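Local atomic coordinates of 3-keto-5-aminohexanoate cleavage enzyme (Burkholderia xenovorans LB400, PDB entry 3E49), a protein that probably catalyses the zinc-dependent cleavage of 3-keto-5-aminohexanoate or a related beta-keto acid, as a member of the BKACE family of TIM-barrel enzymes. Residues K7-C12 / T299-K304; G16-P21 / M117-Y122. All blocks are in the same frame, centred on the assembly; numbering follows the deposited sequence.

In the fold
The two contacts flank the first strand of the TIM barrel, 10-13: one uses the residues leading into it, the other the loop after it. Along the chain the order is 7-12, 16-21, 117-122, 299-304, so contact 1 brings the beginning and the end of the barrel fold together and contact 2 falls within the span that it encloses. Their centres are 26 Å apart, on opposite sides of the chain's centre. Contact 1 packs K7 and I9 against the end of helix 294-301. Contact 2 sets 16-21 against 117-122, on the side where H50, H52 and E259 hold the zinc ion. Contact 1 thus appears to help cover the barrel's N-terminal end, and contact 2 probably belongs to the active-site surroundings.

Contact 1. Residues K7-C12 / T299-K304; sequences KVIITC and TMLGLK
I9 and M300 give the shortest CA-CA separation between the two segments, 9.0 Å, wide enough to take a side chain from each. Residues 7-9 run extended into strand 10-12, while 299-301 belong to the C-terminal part of helix 294-301. That helix finishes in a Schellman motif: G302 takes a positive phi of 64°, and its N bonds to T299 O at 3.3 Å. Across the gap I9 and the selenomethionine M300 meet tip to tip. I9 CD1 lies 3.7 Å from M300 CE, and I9 CG1 is 4.0 Å from M300 SE, so the end of the selenomethionine rests along the longer branch of the isoleucine. A bend at chi3 (75°) turns the M300 methyl towards the backbone of residues 7-9, where CE also reaches K7 O at 3.4 Å. L301 adds a looser touch, its CG 4.2 Å from I9 CD1. Beyond the pair, I9 N bonds to N253 OD1 and its side chain leans on V48, while M300 touches N253, so both sides of the contact meet the same asparagine. Between the segments themselves the contacts are apolar, apart from the methyl against K7 O, and carry no directional bond; the salt bridge from K7 NZ to E296 gives a polar link between residue 7 and the same helix.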
loop_
_atom_site.group_PDB
_atom_site.type_symbol
_atom_site.label_atom_id
_atom_site.label_comp_id
_atom_site.label_asym_id
_atom_site.label_seq_id
_atom_site.Cartn_x
_atom_site.Cartn_y
_atom_site.Cartn_z
ATOM N N LYS A 7 18.255 9.271 -16.429
ATOM C CA LYS A 7 18.518 8.295 -17.487
ATOM C C LYS A 7 18.168 6.891 -17.029
ATOM O O LYS A 7 18.385 6.521 -15.870
ATOM C CB LYS A 7 19.983 8.332 -17.872
ATOM C CG LYS A 7 20.499 9.681 -18.238
ATOM C CD LYS A 7 20.525 9.934 -19.720
ATOM C CE LYS A 7 21.304 11.228 -19.972
ATOM N NZ LYS A 7 22.048 11.224 -21.255
ATOM N N VAL A 8 17.639 6.101 -17.951
ATOM C CA VAL A 8 17.259 4.729 -17.658
ATOM C C VAL A 8 18.312 3.708 -18.039
ATOM O O VAL A 8 18.679 3.588 -19.216
ATOM C CB VAL A 8 15.955 4.374 -18.399
ATOM C CG1 VAL A 8 15.433 3.032 -17.983
ATOM C CG2 VAL A 8 14.917 5.468 -18.114
ATOM N N ILE A 9 18.759 2.949 -17.051
ATOM C CA ILE A 9 19.669 1.865 -17.291
ATOM C C ILE A 9 18.888 0.663 -17.756
ATOM O O ILE A 9 18.062 0.143 -16.997
ATOM C CB ILE A 9 20.418 1.423 -16.032
ATOM C CG1 ILE A 9 21.231 2.584 -15.436
ATOM C CG2 ILE A 9 21.308 0.194 -16.346
ATOM C CD1 ILE A 9 21.648 2.345 -14.008
ATOM N N ILE A 10 19.194 0.182 -18.958
ATOM C CA ILE A 10 18.588 -1.059 -19.457
ATOM C C ILE A 10 19.598 -2.193 -19.256
ATOM O O ILE A 10 20.731 -2.127 -19.764
ATOM C CB ILE A 10 18.267 -0.980 -20.941
ATOM C CG1 ILE A 10 17.285 0.184 -21.220
ATOM C CG2 ILE A 10 17.827 -2.333 -21.466
ATOM C CD1 ILE A 10 16.964 0.405 -22.676
ATOM N N THR A 11 19.197 -3.190 -18.480
ATOM C CA THR A 11 19.969 -4.410 -18.331
ATOM C C THR A 11 19.357 -5.460 -19.260
ATOM O O THR A 11 18.103 -5.631 -19.307
ATOM C CB THR A 11 19.990 -4.939 -16.912
ATOM O OG1 THR A 11 20.696 -4.012 -16.069
ATOM C CG2 THR A 11 20.662 -6.329 -16.875
ATOM N N CYS A 12 20.224 -6.166 -20.005
ATOM C CA CYS A 12 19.768 -7.261 -20.827
ATOM C C CYS A 12 20.423 -8.586 -20.365
ATOM O O CYS A 12 21.613 -8.726 -20.406
ATOM C CB CYS A 12 20.044 -6.998 -22.296
ATOM S SG CYS A 12 19.174 -8.208 -23.312
ATOM N N THR A 299 28.781 5.360 -13.719
ATOM C CA THR A 299 28.764 6.468 -12.758
ATOM C C THR A 299 27.628 6.239 -11.777
ATOM O O THR A 299 27.824 6.256 -10.564
ATOM C CB THR A 299 28.576 7.823 -13.452
ATOM O OG1 THR A 299 29.643 8.038 -14.392
ATOM C CG2 THR A 299 28.591 8.944 -12.438
HETATM N N MSE A 300 26.445 5.959 -12.309
HETATM C CA MSE A 300 25.280 5.721 -11.447
HETATM C C MSE A 300 25.492 4.570 -10.450
HETATM O O MSE A 300 25.051 4.640 -9.287
HETATM C CB MSE A 300 24.054 5.432 -12.301
HETATM C CG MSE A 300 23.600 6.636 -13.101
HETATM SE SE MSE A 300 22.466 6.277 -14.601
HETATM C CE MSE A 300 20.852 5.905 -13.560
ATOM N N LEU A 301 26.157 3.520 -10.919
ATOM C CA LEU A 301 26.405 2.308 -10.133
ATOM C C LEU A 301 27.738 2.221 -9.369
ATOM O O LEU A 301 27.966 1.250 -8.653
ATOM C CB LEU A 301 26.222 1.091 -11.035
ATOM C CG LEU A 301 24.827 0.882 -11.655
ATOM C CD1 LEU A 301 24.808 -0.344 -12.579
ATOM C CD2 LEU A 301 23.771 0.765 -10.559
ATOM N N GLY A 302 28.600 3.240 -9.519
ATOM C CA GLY A 302 29.919 3.304 -8.863
ATOM C C GLY A 302 30.844 2.187 -9.328
ATOM O O GLY A 302 31.551 1.602 -8.523
ATOM N N LEU A 303 30.842 1.895 -10.629
ATOM C CA LEU A 303 31.586 0.755 -11.167
ATOM C C LEU A 303 33.088 1.066 -11.423
ATOM O O LEU A 303 33.462 2.215 -11.634
ATOM C CB LEU A 303 30.895 0.243 -12.426
ATOM C CG LEU A 303 29.467 -0.330 -12.225
ATOM C CD1 LEU A 303 29.024 -0.934 -13.536
ATOM C CD2 LEU A 303 29.428 -1.354 -11.108
ATOM N N LYS A 304 33.922 0.019 -11.401
ATOM C CA LYS A 304 35.391 0.183 -11.490
ATOM C C LYS A 304 36.003 0.499 -12.868
ATOM O O LYS A 304 37.144 0.976 -12.950
ATOM C CB LYS A 304 36.079 -1.015 -10.857
ATOM C CG LYS A 304 35.916 -2.333 -11.587
ATOM C CD LYS A 304 36.647 -3.445 -10.843
ATOM C CE LYS A 304 36.320 -4.792 -11.426
ATOM N NZ LYS A 304 37.164 -5.923 -10.873
#

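Contact 2. Residues G16-P21 / M117-Y122; sequences GAIHTP and MNFGLY
I18 fits against F119 and L121 where two loops of the TIM barrel approach each other near the zinc site: 16-21, which follows the first strand, and 117-122, whose first two residues pair weakly as a strand. The closest CA pair is I18 with L121, at 7.6 Å, and the packing is concentrated there. Of the I18 side chain, CD1 alone meets F119, while CG2 and CG1 both border L121 CD2. With chi1 at -81°, CG1 stands beside the backbone N and CG2 roughly anti to it; the extended chain beyond CG1 (chi2 175°) carries CD1 to the phenyl ring. That methyl comes up at the ring's edge, in the ring plane, 3.8 Å from F119 CE2, and is not laid over a face; the two side chains cross at about a right angle. I18 and L121 cross in the same way.

Away from I18 the segments diverge, and other side chains of the two segments turn their polar groups to other partners. H19 ND1 bonds to L258 O, T20 OG1 to E136, and N118 to S116 and N150 of the second subunit. H139 ties the two loops together, taking I18 O through its NE2 and packing on L121, while F119 meets F148 with ring planes at about 90°. F119 and L121 are buried, but I18 remains partly exposed, and its side chain is about 7 Å from the bound zinc ion, consistent with a place in the wall of the active site. On the packed side, L121 CD2 sits in the fork of the isoleucine, 3.9 Å from I18 CG2 and 4.1 Å from I18 CG1.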
loop_
_atom_site.group_PDB
_atom_site.type_symbol
_atom_site.label_atom_id
_atom_site.label_comp_id
_atom_site.label_asym_id
_atom_site.label_seq_id
_atom_site.Cartn_x
_atom_site.Cartn_y
_atom_site.Cartn_z
ATOM N N GLY A 16 20.730 -16.855 -19.478
ATOM C CA GLY A 16 20.462 -17.416 -18.160
ATOM C C GLY A 16 20.612 -18.941 -18.047
ATOM O O GLY A 16 21.304 -19.537 -18.837
ATOM N N ALA A 17 19.908 -19.540 -17.086
ATOM C CA ALA A 17 19.943 -20.994 -16.832
ATOM C C ALA A 17 18.549 -21.559 -16.640
ATOM O O ALA A 17 18.433 -22.731 -16.337
ATOM C CB ALA A 17 20.691 -21.252 -15.581
ATOM N N ILE A 18 17.507 -20.732 -16.724
ATOM C CA ILE A 18 16.152 -21.245 -16.468
ATOM C C ILE A 18 15.531 -21.903 -17.695
ATOM O O ILE A 18 15.125 -23.095 -17.654
ATOM C CB ILE A 18 15.245 -20.141 -15.885
ATOM C CG1 ILE A 18 15.541 -20.023 -14.379
ATOM C CG2 ILE A 18 13.794 -20.523 -16.032
ATOM C CD1 ILE A 18 14.804 -18.876 -13.650
ATOM N N HIS A 19 15.421 -21.124 -18.762
ATOM C CA HIS A 19 14.908 -21.618 -20.009
ATOM C C HIS A 19 15.839 -22.712 -20.623
ATOM O O HIS A 19 17.055 -22.712 -20.371
ATOM C CB HIS A 19 14.706 -20.474 -21.001
ATOM C CG HIS A 19 13.698 -19.452 -20.551
ATOM N ND1 HIS A 19 13.933 -18.096 -20.602
ATOM C CD2 HIS A 19 12.466 -19.596 -20.008
ATOM C CE1 HIS A 19 12.888 -17.441 -20.146
ATOM N NE2 HIS A 19 11.972 -18.331 -19.785
ATOM N N THR A 20 15.239 -23.624 -21.401
ATOM C CA THR A 20 15.980 -24.670 -22.115
ATOM C C THR A 20 15.898 -24.470 -23.654
ATOM O O THR A 20 14.967 -23.833 -24.168
ATOM C CB THR A 20 15.593 -26.047 -21.623
ATOM O OG1 THR A 20 14.316 -26.429 -22.147
ATOM C CG2 THR A 20 15.595 -26.092 -20.106
ATOM N N PRO A 21 16.927 -24.931 -24.403
ATOM C CA PRO A 21 17.023 -24.674 -25.840
ATOM C C PRO A 21 15.849 -25.164 -26.672
ATOM O O PRO A 21 15.503 -24.570 -27.693
ATOM C CB PRO A 21 18.334 -25.393 -26.243
ATOM C CG PRO A 21 19.117 -25.518 -25.009
ATOM C CD PRO A 21 18.071 -25.729 -23.920
HETATM N N MSE A 117 15.793 -20.058 -1.498
HETATM C CA MSE A 117 14.397 -20.136 -1.891
HETATM C C MSE A 117 14.112 -21.327 -2.793
HETATM O O MSE A 117 15.023 -21.862 -3.407
HETATM C CB MSE A 117 14.067 -18.878 -2.723
HETATM C CG MSE A 117 15.053 -18.691 -3.974
HETATM SE SE MSE A 117 14.534 -17.071 -4.875
HETATM C CE MSE A 117 12.788 -17.671 -5.728
ATOM N N ASN A 118 12.846 -21.741 -2.863
ATOM C CA ASN A 118 12.456 -22.683 -3.880
ATOM C C ASN A 118 12.431 -21.963 -5.257
ATOM O O ASN A 118 12.204 -20.758 -5.351
ATOM C CB ASN A 118 11.043 -23.251 -3.581
ATOM C CG ASN A 118 10.973 -24.008 -2.280
ATOM O OD1 ASN A 118 11.989 -24.428 -1.752
ATOM N ND2 ASN A 118 9.744 -24.245 -1.777
ATOM N N PHE A 119 12.693 -22.711 -6.313
ATOM C CA PHE A 119 12.609 -22.252 -7.696
ATOM C C PHE A 119 11.693 -23.252 -8.399
ATOM O O PHE A 119 12.135 -24.338 -8.764
ATOM C CB PHE A 119 13.968 -22.290 -8.380
ATOM C CG PHE A 119 14.621 -20.987 -8.514
ATOM C CD1 PHE A 119 15.281 -20.415 -7.456
ATOM C CD2 PHE A 119 14.615 -20.335 -9.737
ATOM C CE1 PHE A 119 15.904 -19.193 -7.607
ATOM C CE2 PHE A 119 15.219 -19.113 -9.889
ATOM C CZ PHE A 119 15.871 -18.543 -8.827
ATOM N N GLY A 120 10.435 -22.908 -8.576
ATOM C CA GLY A 120 9.489 -23.840 -9.172
ATOM C C GLY A 120 9.463 -23.711 -10.676
ATOM O O GLY A 120 8.761 -22.857 -11.215
ATOM N N LEU A 121 10.230 -24.553 -11.355
ATOM C CA LEU A 121 10.324 -24.515 -12.811
ATOM C C LEU A 121 9.466 -25.568 -13.489
ATOM O O LEU A 121 9.125 -25.426 -14.654
ATOM C CB LEU A 121 11.770 -24.682 -13.256
ATOM C CG LEU A 121 12.844 -23.715 -12.718
ATOM C CD1 LEU A 121 14.091 -23.966 -13.509
ATOM C CD2 LEU A 121 12.428 -22.260 -12.796
ATOM N N TYR A 122 9.115 -26.600 -12.742
ATOM C CA TYR A 122 8.309 -27.719 -13.219
ATOM C C TYR A 122 7.005 -27.355 -13.888
ATOM O O TYR A 122 6.548 -28.118 -14.748
ATOM C CB TYR A 122 8.062 -28.759 -12.104
ATOM C CG TYR A 122 7.372 -28.232 -10.863
ATOM C CD1 TYR A 122 8.117 -27.744 -9.780
ATOM C CD2 TYR A 122 5.983 -28.227 -10.764
ATOM C CE1 TYR A 122 7.517 -27.264 -8.682
ATOM C CE2 TYR A 122 5.360 -27.733 -9.650
ATOM C CZ TYR A 122 6.135 -27.269 -8.600
ATOM O OH TYR A 122 5.538 -26.792 -7.487
#